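Local atomic coordinates of probable ABC transporter extracellular-binding protein YckB (Bacillus subtilis, PDB entry 2IEE), a protein that probably serves as the extracellular solute-binding lipoprotein of a binding-protein-dependent transport system at the cell membrane. Residues D44-G48 with Y49-V53; T77-S81 with G82-A86; E145-K149 with Y150-E154; D158-T161 with N162-L166. One frame throughout, in Å; residues are numbered along the deposited sequence.

Contact 1: D44-G48 with Y49-V53; sequences DKLTG and YEVEV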
loop_
_atom_site.group_PDB
_atom_site.type_symbol
_atom_site.label_atom_id
_atom_site.label_comp_id
_atom_site.label_asym_id
_atom_site.label_seq_id
_atom_site.Cartn_x
_atom_site.Cartn_y
_atom_site.Cartn_z
ATOM N N ASP A 44 13.305 16.264 0.428
ATOM C CA ASP A 44 12.327 16.008 -0.628
ATOM C C ASP A 44 12.740 14.766 -1.404
ATOM O O ASP A 44 12.349 14.586 -2.559
ATOM C CB ASP A 44 12.234 17.187 -1.608
ATOM C CG ASP A 44 11.852 18.496 -0.928
ATOM O OD1 ASP A 44 11.058 18.462 0.029
ATOM O OD2 ASP A 44 12.339 19.561 -1.364
ATOM N N LYS A 45 13.539 13.914 -0.772
ATOM C CA LYS A 45 14.012 12.697 -1.418
ATOM C C LYS A 45 12.895 11.681 -1.584
ATOM O O LYS A 45 12.103 11.463 -0.665
ATOM C CB LYS A 45 15.141 12.069 -0.601
ATOM C CG LYS A 45 15.775 10.849 -1.255
ATOM C CD LYS A 45 16.869 10.255 -0.375
ATOM C CE LYS A 45 17.557 9.083 -1.056
ATOM N NZ LYS A 45 18.577 8.461 -0.170
ATOM N N LEU A 46 12.829 11.058 -2.756
ATOM C CA LEU A 46 11.812 10.049 -3.006
ATOM C C LEU A 46 12.192 8.865 -2.120
ATOM O O LEU A 46 13.298 8.348 -2.202
ATOM C CB LEU A 46 11.805 9.648 -4.489
ATOM C CG LEU A 46 10.801 8.572 -4.935
ATOM C CD1 LEU A 46 9.376 9.007 -4.598
ATOM C CD2 LEU A 46 10.941 8.330 -6.427
ATOM N N THR A 47 11.277 8.446 -1.259
ATOM C CA THR A 47 11.575 7.349 -0.356
ATOM C C THR A 47 10.313 6.546 -0.064
ATOM O O THR A 47 9.376 6.575 -0.852
ATOM C CB THR A 47 12.201 7.899 0.954
ATOM O OG1 THR A 47 12.566 6.815 1.813
ATOM C CG2 THR A 47 11.236 8.816 1.664
ATOM N N GLY A 48 10.285 5.825 1.052
ATOM C CA GLY A 48 9.112 5.026 1.374
ATOM C C GLY A 48 9.424 3.539 1.347
ATOM O O GLY A 48 10.374 3.112 0.683
ATOM N N TYR A 49 8.622 2.743 2.049
ATOM C CA TYR A 49 8.861 1.308 2.107
ATOM C C TYR A 49 9.181 0.630 0.768
ATOM O O TYR A 49 10.258 0.066 0.603
ATOM C CB TYR A 49 7.677 0.593 2.764
ATOM C CG TYR A 49 7.850 -0.909 2.785
ATOM C CD1 TYR A 49 8.853 -1.503 3.544
ATOM C CD2 TYR A 49 7.045 -1.726 2.004
ATOM C CE1 TYR A 49 9.053 -2.876 3.518
ATOM C CE2 TYR A 49 7.234 -3.102 1.970
ATOM C CZ TYR A 49 8.236 -3.670 2.725
ATOM O OH TYR A 49 8.422 -5.028 2.679
ATOM N N GLU A 50 8.249 0.683 -0.182
ATOM C CA GLU A 50 8.445 0.035 -1.476
ATOM C C GLU A 50 9.624 0.603 -2.263
ATOM O O GLU A 50 10.387 -0.137 -2.879
ATOM C CB GLU A 50 7.156 0.115 -2.311
ATOM C CG GLU A 50 7.253 -0.630 -3.645
ATOM C CD GLU A 50 5.931 -0.726 -4.389
ATOM O OE1 GLU A 50 5.029 0.091 -4.122
ATOM O OE2 GLU A 50 5.801 -1.613 -5.256
ATOM N N VAL A 51 9.770 1.921 -2.237
ATOM C CA VAL A 51 10.867 2.579 -2.936
ATOM C C VAL A 51 12.202 2.062 -2.402
ATOM O O VAL A 51 13.092 1.710 -3.176
ATOM C CB VAL A 51 10.783 4.115 -2.756
ATOM C CG1 VAL A 51 12.071 4.781 -3.192
ATOM C CG2 VAL A 51 9.620 4.656 -3.560
ATOM N N GLU A 52 12.332 1.994 -1.081
ATOM C CA GLU A 52 13.574 1.529 -0.480
ATOM C C GLU A 52 13.801 0.045 -0.735
ATOM O O GLU A 52 14.939 -0.388 -0.898
ATOM C CB GLU A 52 13.594 1.819 1.029
ATOM C CG GLU A 52 13.558 3.305 1.404
ATOM C CD GLU A 52 14.640 4.130 0.717
ATOM O OE1 GLU A 52 15.758 3.608 0.503
ATOM O OE2 GLU A 52 14.379 5.310 0.399
ATOM N N VAL A 53 12.724 -0.734 -0.769
ATOM C CA VAL A 53 12.846 -2.164 -1.026
ATOM C C VAL A 53 13.431 -2.384 -2.418
ATOM O O VAL A 53 14.315 -3.209 -2.608
ATOM C CB VAL A 53 11.470 -2.877 -0.945
ATOM C CG1 VAL A 53 11.586 -4.295 -1.488
ATOM C CG2 VAL A 53 10.984 -2.909 0.507
#
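Thr47 and Glu52 meet where the strand 45-47 gives way to the helix that begins at Tyr49. The hydroxyl OG1 of Thr47 donates to Glu52 OE2 over 2.7 Å, reaching the carboxylate on its anti side and 25° out of its plane. Two torsions bring the groups together: OG1 of Thr47 stands opposite the backbone N, next to the carbonyl carbon (chi1 -177°), and Glu52 bends back at chi2. One residue further along, the main chain joins the same glutamate to Gly48: Glu52 N gives a nearly straight bond of 2.9 Å to Gly48 O, the first i to i+4 bond of the helix. Packing is close where Val51 CG2 presses on the carbonyl Thr47 O at 3.3 Å; its contact with Leu46 CG, at 4.3 Å, is looser. The beta-branched valine also puts CG1 near Leu46 O and Thr47 CA. Gly48, at the N-cap, has a positive phi that would press any CB against the carbonyl of Thr47. The solvent side is looser: the fully extended Lys45 leaves its NZ 5.3 Å from Glu52 OE2, too far for a salt bridge, though the opposite charges may still attract weakly. With an alanine at Glu52, the Thr47 hydroxyl would probably lose its acceptor and Arg55 the carboxylate it pairs with. The axes of the segments 45-47 and 49-53 stand at 92°, nearly perpendicular. Around them, strand 36-38 pairs with 45-47, Phe67 of strand 64-69 packs on Leu46 and Val51, helix 236-244 covers Thr47 and Glu52 through Phe244, and Thr34 accepts from Glu50 N at the helix start.

Contact 2: T77-S81 with G82-A86; sequences TAVNS and GQVDA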
loop_
_atom_site.group_PDB
_atom_site.type_symbol
_atom_site.label_atom_id
_atom_site.label_comp_id
_atom_site.label_asym_id
_atom_site.label_seq_id
_atom_site.Cartn_x
_atom_site.Cartn_y
_atom_site.Cartn_z
ATOM N N THR A 77 1.245 0.893 -18.876
ATOM C CA THR A 77 1.464 1.045 -20.310
ATOM C C THR A 77 2.935 1.342 -20.570
ATOM O O THR A 77 3.494 0.935 -21.587
ATOM C CB THR A 77 0.614 2.198 -20.891
ATOM O OG1 THR A 77 -0.776 1.864 -20.794
ATOM C CG2 THR A 77 0.966 2.442 -22.349
ATOM N N ALA A 78 3.553 2.058 -19.639
ATOM C CA ALA A 78 4.956 2.412 -19.761
ATOM C C ALA A 78 5.797 1.154 -19.626
ATOM O O ALA A 78 6.880 1.050 -20.203
ATOM C CB ALA A 78 5.331 3.419 -18.691
ATOM N N VAL A 79 5.294 0.194 -18.858
ATOM C CA VAL A 79 6.001 -1.062 -18.660
ATOM C C VAL A 79 5.959 -1.878 -19.948
ATOM O O VAL A 79 6.955 -2.479 -20.352
ATOM C CB VAL A 79 5.368 -1.882 -17.520
ATOM C CG1 VAL A 79 6.053 -3.234 -17.414
ATOM C CG2 VAL A 79 5.486 -1.121 -16.206
ATOM N N ASN A 80 4.798 -1.893 -20.589
ATOM C CA ASN A 80 4.633 -2.625 -21.838
ATOM C C ASN A 80 5.378 -1.967 -22.992
ATOM O O ASN A 80 5.990 -2.650 -23.808
ATOM C CB ASN A 80 3.150 -2.749 -22.177
ATOM C CG ASN A 80 2.532 -4.000 -21.604
ATOM O OD1 ASN A 80 1.321 -4.187 -21.659
ATOM N ND2 ASN A 80 3.369 -4.874 -21.059
ATOM N N SER A 81 5.326 -0.639 -23.049
ATOM C CA SER A 81 5.996 0.113 -24.104
ATOM C C SER A 81 7.514 0.024 -23.980
ATOM O O SER A 81 8.241 0.276 -24.943
ATOM C CB SER A 81 5.577 1.581 -24.051
ATOM O OG SER A 81 6.023 2.191 -22.847
ATOM N N GLY A 82 7.989 -0.336 -22.793
ATOM C CA GLY A 82 9.419 -0.426 -22.574
ATOM C C GLY A 82 9.949 0.909 -22.086
ATOM O O GLY A 82 11.154 1.099 -21.957
ATOM N N GLN A 83 9.037 1.840 -21.821
ATOM C CA GLN A 83 9.397 3.168 -21.336
ATOM C C GLN A 83 10.176 3.030 -20.026
ATOM O O GLN A 83 11.159 3.732 -19.789
ATOM C CB GLN A 83 8.129 3.991 -21.111
ATOM C CG GLN A 83 8.361 5.471 -20.865
ATOM C CD GLN A 83 7.062 6.230 -20.647
ATOM O OE1 GLN A 83 6.136 6.141 -21.457
ATOM N NE2 GLN A 83 6.988 6.984 -19.551
ATOM N N VAL A 84 9.727 2.115 -19.178
ATOM C CA VAL A 84 10.381 1.860 -17.906
ATOM C C VAL A 84 10.590 0.358 -17.800
ATOM O O VAL A 84 9.942 -0.405 -18.514
ATOM C CB VAL A 84 9.507 2.327 -16.732
ATOM C CG1 VAL A 84 9.373 3.839 -16.753
ATOM C CG2 VAL A 84 8.141 1.674 -16.819
ATOM N N ASP A 85 11.491 -0.067 -16.918
ATOM C CA ASP A 85 11.770 -1.488 -16.737
ATOM C C ASP A 85 10.795 -2.151 -15.769
ATOM O O ASP A 85 10.597 -3.370 -15.800
ATOM C CB ASP A 85 13.197 -1.693 -16.219
ATOM C CG ASP A 85 14.246 -1.122 -17.155
ATOM O OD1 ASP A 85 14.163 -1.375 -18.371
ATOM O OD2 ASP A 85 15.162 -0.429 -16.670
ATOM N N ALA A 86 10.182 -1.352 -14.904
ATOM C CA ALA A 86 9.246 -1.885 -13.936
ATOM C C ALA A 86 8.460 -0.765 -13.286
ATOM O O ALA A 86 8.800 0.408 -13.427
ATOM C CB ALA A 86 9.998 -2.679 -12.872
#
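The carbonyl of Ala78 gathers the backbone bonds that turn the chain out of helix 75-81. Val84 N donates to Ala78 O over 3.2 Å with an N-H...O angle of 161°, from well above the carbonyl plane. Gln83 N at 2.8 Å and Gly82 N at 3.1 Å also point to Ala78 O, but both bonds are weak because they are strongly bent; a further weak one joins Gly82 N to Val79 O. Gly82 leaves the helix with a positive phi of 90°, where a CB would collide with the carbonyl of Ser81. Glycine is thus the natural helix terminator here. Gln83 N to Ala78 O and Gly82 N to Val79 O follow the Schellman pairing, but both are weak; the straighter bond is the one from Val84 N. The turn belongs to a beta-alpha-beta crossover of the sheet: strand 64-69, this helix, then strand 86-87, with strand 22-27 between the two strands. The apolar contacts join Val84 to the helix. Its CG2, set between its backbone N and carbonyl carbon, reaches Ala78 CB at 3.8 Å and Val79 CG2 at 3.9 Å, the two valines crossing at about a right angle. Ala78 is small enough for the extended Gln83 to lie against its methyl as well. Among polar side chains, Ser81 folds its hydroxyl back over the last turn, OG lying 3.0 Å from Ala78 O. Beyond the turn, Asp85 OD2 accepts from Val24 N of strand 22-27.

Contact 3: E145-K149 with Y150-E154; sequences EVARK and YGAKE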
loop_
_atom_site.group_PDB
_atom_site.type_symbol
_atom_site.label_atom_id
_atom_site.label_comp_id
_atom_site.label_asym_id
_atom_site.label_seq_id
_atom_site.Cartn_x
_atom_site.Cartn_y
_atom_site.Cartn_z
ATOM N N GLU A 145 -16.351 1.861 -1.668
ATOM C CA GLU A 145 -17.260 0.979 -2.382
ATOM C C GLU A 145 -17.752 -0.088 -1.402
ATOM O O GLU A 145 -18.925 -0.472 -1.410
ATOM C CB GLU A 145 -16.532 0.322 -3.556
ATOM C CG GLU A 145 -17.448 -0.113 -4.678
ATOM C CD GLU A 145 -18.296 1.034 -5.192
ATOM O OE1 GLU A 145 -17.727 2.118 -5.455
ATOM O OE2 GLU A 145 -19.525 0.851 -5.339
ATOM N N VAL A 146 -16.842 -0.567 -0.561
ATOM C CA VAL A 146 -17.186 -1.567 0.436
ATOM C C VAL A 146 -18.270 -0.984 1.340
ATOM O O VAL A 146 -19.311 -1.601 1.557
ATOM C CB VAL A 146 -15.954 -1.937 1.281
ATOM C CG1 VAL A 146 -16.360 -2.807 2.469
ATOM C CG2 VAL A 146 -14.945 -2.670 0.408
ATOM N N ALA A 147 -18.020 0.218 1.847
ATOM C CA ALA A 147 -18.964 0.895 2.729
ATOM C C ALA A 147 -20.339 0.990 2.081
ATOM O O ALA A 147 -21.355 0.724 2.723
ATOM C CB ALA A 147 -18.451 2.291 3.073
ATOM N N ARG A 148 -20.368 1.365 0.806
ATOM C CA ARG A 148 -21.633 1.489 0.091
ATOM C C ARG A 148 -22.364 0.155 -0.020
ATOM O O ARG A 148 -23.573 0.085 0.200
ATOM C CB ARG A 148 -21.404 2.085 -1.305
ATOM C CG ARG A 148 -21.102 3.581 -1.297
ATOM C CD ARG A 148 -21.209 4.177 -2.697
ATOM N NE ARG A 148 -19.998 3.977 -3.488
ATOM C CZ ARG A 148 -18.979 4.831 -3.525
ATOM N NH1 ARG A 148 -19.022 5.956 -2.820
ATOM N NH2 ARG A 148 -17.912 4.558 -4.267
ATOM N N LYS A 149 -21.627 -0.899 -0.356
ATOM C CA LYS A 149 -22.207 -2.233 -0.490
ATOM C C LYS A 149 -22.964 -2.632 0.767
ATOM O O LYS A 149 -23.917 -3.402 0.710
ATOM C CB LYS A 149 -21.107 -3.261 -0.755
ATOM C CG LYS A 149 -21.586 -4.706 -0.792
ATOM C CD LYS A 149 -20.406 -5.650 -0.979
ATOM C CE LYS A 149 -20.844 -7.106 -1.063
ATOM N NZ LYS A 149 -21.536 -7.548 0.182
ATOM N N TYR A 150 -22.531 -2.106 1.905
ATOM C CA TYR A 150 -23.168 -2.428 3.169
ATOM C C TYR A 150 -24.182 -1.397 3.645
ATOM O O TYR A 150 -24.679 -1.481 4.766
ATOM C CB TYR A 150 -22.098 -2.680 4.226
ATOM C CG TYR A 150 -21.442 -4.026 4.041
ATOM C CD1 TYR A 150 -22.047 -5.184 4.525
ATOM C CD2 TYR A 150 -20.249 -4.153 3.334
ATOM C CE1 TYR A 150 -21.483 -6.435 4.311
ATOM C CE2 TYR A 150 -19.671 -5.404 3.112
ATOM C CZ TYR A 150 -20.297 -6.538 3.604
ATOM O OH TYR A 150 -19.740 -7.774 3.386
ATOM N N GLY A 151 -24.489 -0.426 2.791
ATOM C CA GLY A 151 -25.490 0.570 3.131
ATOM C C GLY A 151 -25.084 1.733 4.008
ATOM O O GLY A 151 -25.933 2.330 4.673
ATOM N N ALA A 152 -23.801 2.073 4.007
ATOM C CA ALA A 152 -23.323 3.184 4.821
ATOM C C ALA A 152 -23.573 4.508 4.113
ATOM O O ALA A 152 -23.568 4.574 2.886
ATOM C CB ALA A 152 -21.836 3.022 5.107
ATOM N N LYS A 153 -23.816 5.556 4.889
ATOM C CA LYS A 153 -24.026 6.880 4.324
ATOM C C LYS A 153 -22.638 7.420 4.023
ATOM O O LYS A 153 -21.766 7.414 4.894
ATOM C CB LYS A 153 -24.705 7.805 5.336
ATOM C CG LYS A 153 -26.038 7.301 5.860
ATOM C CD LYS A 153 -26.670 8.309 6.809
ATOM C CE LYS A 153 -28.000 7.789 7.343
ATOM N NZ LYS A 153 -28.661 8.800 8.210
ATOM N N GLU A 154 -22.415 7.877 2.799
ATOM C CA GLU A 154 -21.108 8.420 2.464
ATOM C C GLU A 154 -21.048 9.885 2.869
ATOM O O GLU A 154 -21.930 10.666 2.522
ATOM C CB GLU A 154 -20.833 8.276 0.969
ATOM C CG GLU A 154 -19.632 9.077 0.496
ATOM C CD GLU A 154 -19.335 8.865 -0.975
ATOM O OE1 GLU A 154 -20.287 8.701 -1.763
ATOM O OE2 GLU A 154 -18.142 8.875 -1.342
#
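Lys149 and Tyr150, neighbours in sequence, form a cation-pi pair at the point where the helix stops. Their side chains run side by side in the same direction, and the lysine turns its ammonium in at the last bond (chi4 -61°), so that NZ stands 4.3 Å from the ring centroid, off-centre; NZ also makes a long, weak ion pair with Asp262. The ring also touches the helix: its CD2 edge lies 3.2 Å from Val146 O, near the ring plane, while Tyr150 N donates to that same carbonyl. Termination follows the Schellman pattern. Ala152 N bonds to Ala147 O at 3.1 Å, Gly151 N to Arg148 O at 2.8 Å, and Gly151 supplies the positive phi that glycine tolerates best. Ala147 CB and Ala152 CB close the turn at 4.0 Å, two methyls that fit against Ala135 of strand 134-136. The turn thus leads from helix to strand 153-154 in a beta-alpha-beta unit. On the other flank Glu145, Arg148 and Glu154 form a salt-bridge network. Arg148 NH2 bonds Glu145 OE1 at 2.7 Å, in the guanidinium plane but from above the carboxylate plane; NH1 forms a salt bridge with Glu154 OE1 at 3.2 Å, the two flat groups 53° apart. Arginine suits this place because its two terminal nitrogens can each serve one acid. The guanidinium probably stabilises both carboxylates and offsets their mutual repulsion; backbone bonds end the helix, while side-chain charge links it to strand 153-154.

Contact 4: D158-T161 with N162-L166; sequences DNAT and NEQYL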
loop_
_atom_site.group_PDB
_atom_site.type_symbol
_atom_site.label_atom_id
_atom_site.label_comp_id
_atom_site.label_asym_id
_atom_site.label_seq_id
_atom_site.Cartn_x
_atom_site.Cartn_y
_atom_site.Cartn_z
ATOM N N ASP A 158 -15.217 18.644 1.886
ATOM C CA ASP A 158 -14.744 19.606 0.902
ATOM C C ASP A 158 -13.266 19.350 0.631
ATOM O O ASP A 158 -12.873 19.027 -0.489
ATOM C CB ASP A 158 -14.944 21.031 1.421
ATOM C CG ASP A 158 -14.617 22.083 0.378
ATOM O OD1 ASP A 158 -13.441 22.161 -0.039
ATOM O OD2 ASP A 158 -15.537 22.831 -0.025
ATOM N N ASN A 159 -12.452 19.486 1.669
ATOM C CA ASN A 159 -11.016 19.261 1.549
ATOM C C ASN A 159 -10.444 19.164 2.955
ATOM O O ASN A 159 -9.914 20.137 3.487
ATOM C CB ASN A 159 -10.365 20.420 0.793
ATOM C CG ASN A 159 -8.877 20.227 0.606
ATOM O OD1 ASN A 159 -8.437 19.251 -0.005
ATOM N ND2 ASN A 159 -8.090 21.159 1.131
ATOM N N ALA A 160 -10.556 17.983 3.551
ATOM C CA ALA A 160 -10.087 17.767 4.912
ATOM C C ALA A 160 -8.756 17.041 5.013
ATOM O O ALA A 160 -8.215 16.561 4.019
ATOM C CB ALA A 160 -11.144 17.007 5.696
ATOM N N THR A 161 -8.241 16.965 6.234
ATOM C CA THR A 161 -6.982 16.294 6.511
ATOM C C THR A 161 -7.249 15.002 7.273
ATOM O O THR A 161 -8.364 14.764 7.731
ATOM C CB THR A 161 -6.072 17.174 7.368
ATOM O OG1 THR A 161 -6.750 17.512 8.584
ATOM C CG2 THR A 161 -5.708 18.449 6.621
ATOM N N ASN A 162 -6.218 14.176 7.412
ATOM C CA ASN A 162 -6.340 12.909 8.121
ATOM C C ASN A 162 -6.743 13.150 9.564
ATOM O O ASN A 162 -7.545 12.406 10.128
ATOM C CB ASN A 162 -5.011 12.149 8.086
ATOM C CG ASN A 162 -4.555 11.838 6.678
ATOM O OD1 ASN A 162 -4.431 12.734 5.842
ATOM N ND2 ASN A 162 -4.295 10.563 6.407
ATOM N N GLU A 163 -6.177 14.188 10.164
ATOM C CA GLU A 163 -6.486 14.519 11.545
ATOM C C GLU A 163 -7.955 14.893 11.683
ATOM O O GLU A 163 -8.609 14.539 12.667
ATOM C CB GLU A 163 -5.596 15.671 12.016
ATOM C CG GLU A 163 -6.018 16.304 13.335
ATOM C CD GLU A 163 -4.951 17.226 13.898
ATOM O OE1 GLU A 163 -4.249 17.882 13.095
ATOM O OE2 GLU A 163 -4.818 17.300 15.139
ATOM N N GLN A 164 -8.475 15.602 10.688
ATOM C CA GLN A 164 -9.868 16.023 10.705
ATOM C C GLN A 164 -10.798 14.816 10.635
ATOM O O GLN A 164 -11.744 14.704 11.412
ATOM C CB GLN A 164 -10.145 16.968 9.532
ATOM C CG GLN A 164 -11.512 17.607 9.587
ATOM C CD GLN A 164 -11.746 18.342 10.892
ATOM O OE1 GLN A 164 -11.039 19.298 11.214
ATOM N NE2 GLN A 164 -12.738 17.894 11.655
ATOM N N TYR A 165 -10.523 13.913 9.700
ATOM C CA TYR A 165 -11.333 12.713 9.549
ATOM C C TYR A 165 -11.399 11.940 10.863
ATOM O O TYR A 165 -12.467 11.535 11.309
ATOM C CB TYR A 165 -10.742 11.798 8.475
ATOM C CG TYR A 165 -10.974 12.240 7.049
ATOM C CD1 TYR A 165 -12.256 12.285 6.512
ATOM C CD2 TYR A 165 -9.904 12.554 6.215
ATOM C CE1 TYR A 165 -12.467 12.627 5.179
ATOM C CE2 TYR A 165 -10.104 12.899 4.879
ATOM C CZ TYR A 165 -11.389 12.928 4.369
ATOM O OH TYR A 165 -11.589 13.231 3.046
ATOM N N LEU A 166 -10.243 11.744 11.484
ATOM C CA LEU A 166 -10.162 10.993 12.729
ATOM C C LEU A 166 -10.908 11.654 13.892
ATOM O O LEU A 166 -11.596 10.973 14.652
ATOM C CB LEU A 166 -8.691 10.767 13.093
ATOM C CG LEU A 166 -7.878 9.997 12.040
ATOM C CD1 LEU A 166 -6.394 10.099 12.364
ATOM C CD2 LEU A 166 -8.321 8.530 11.998
#
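The ring of Tyr165 has the methyl of Ala160 over one face, CB lying 4.2 Å above the plane and displaced toward the rim. Thr161 O approaches the same ring obliquely, 3.1 Å from CD2, and Tyr157, just earlier in the chain, meets the ring edge-to-face. With CG anti to its carbonyl carbon (chi1 -76°), the tyrosine swings back from the first turn of the helix over the incoming chain. This is a hydrophobic staple: the residue before the N-cap touches the fourth residue after it. Thr161 itself is the N-cap. Its OG1 takes a weak bond from Gln164 N at 3.3 Å, and threonine suits the site because a short side chain can return its hydroxyl to an amide that lacks a partner in the preceding turn. Tyr165 N bonds to Thr161 O at 3.0 Å, nearly straight and in the carbonyl plane. A serine in place of Tyr165 would probably uncover the Ala160 methyl and leave Tyr157 without its ring partner. Gln164, bent at chi2, lays its CG 4.0 Å from Ala160 CB, while its NE2 makes a weak bond to Asp168 further along helix 162-171.

How the contacts relate
Contact 1 is the buried one, contacts 2 and 3 are partly buried, and contact 4 lies at the surface. Contacts 1 and 4 both treat helix starts, one at a glycine N-cap and the other at a threonine with an apolar staple; contacts 2 and 3 both treat helix ends, each turned by a glycine of positive phi. The first two sit about 20 Å apart between centres, and both border strands of the three-stranded parallel sheet. Contact 3 runs into strand 153-154, an outermost strand of the mixed sheet, and contact 4 follows with the start of helix 162-171. Charge does not simply track exposure: Glu52 in contact 1 and the acids of contact 3 both pair with arginines.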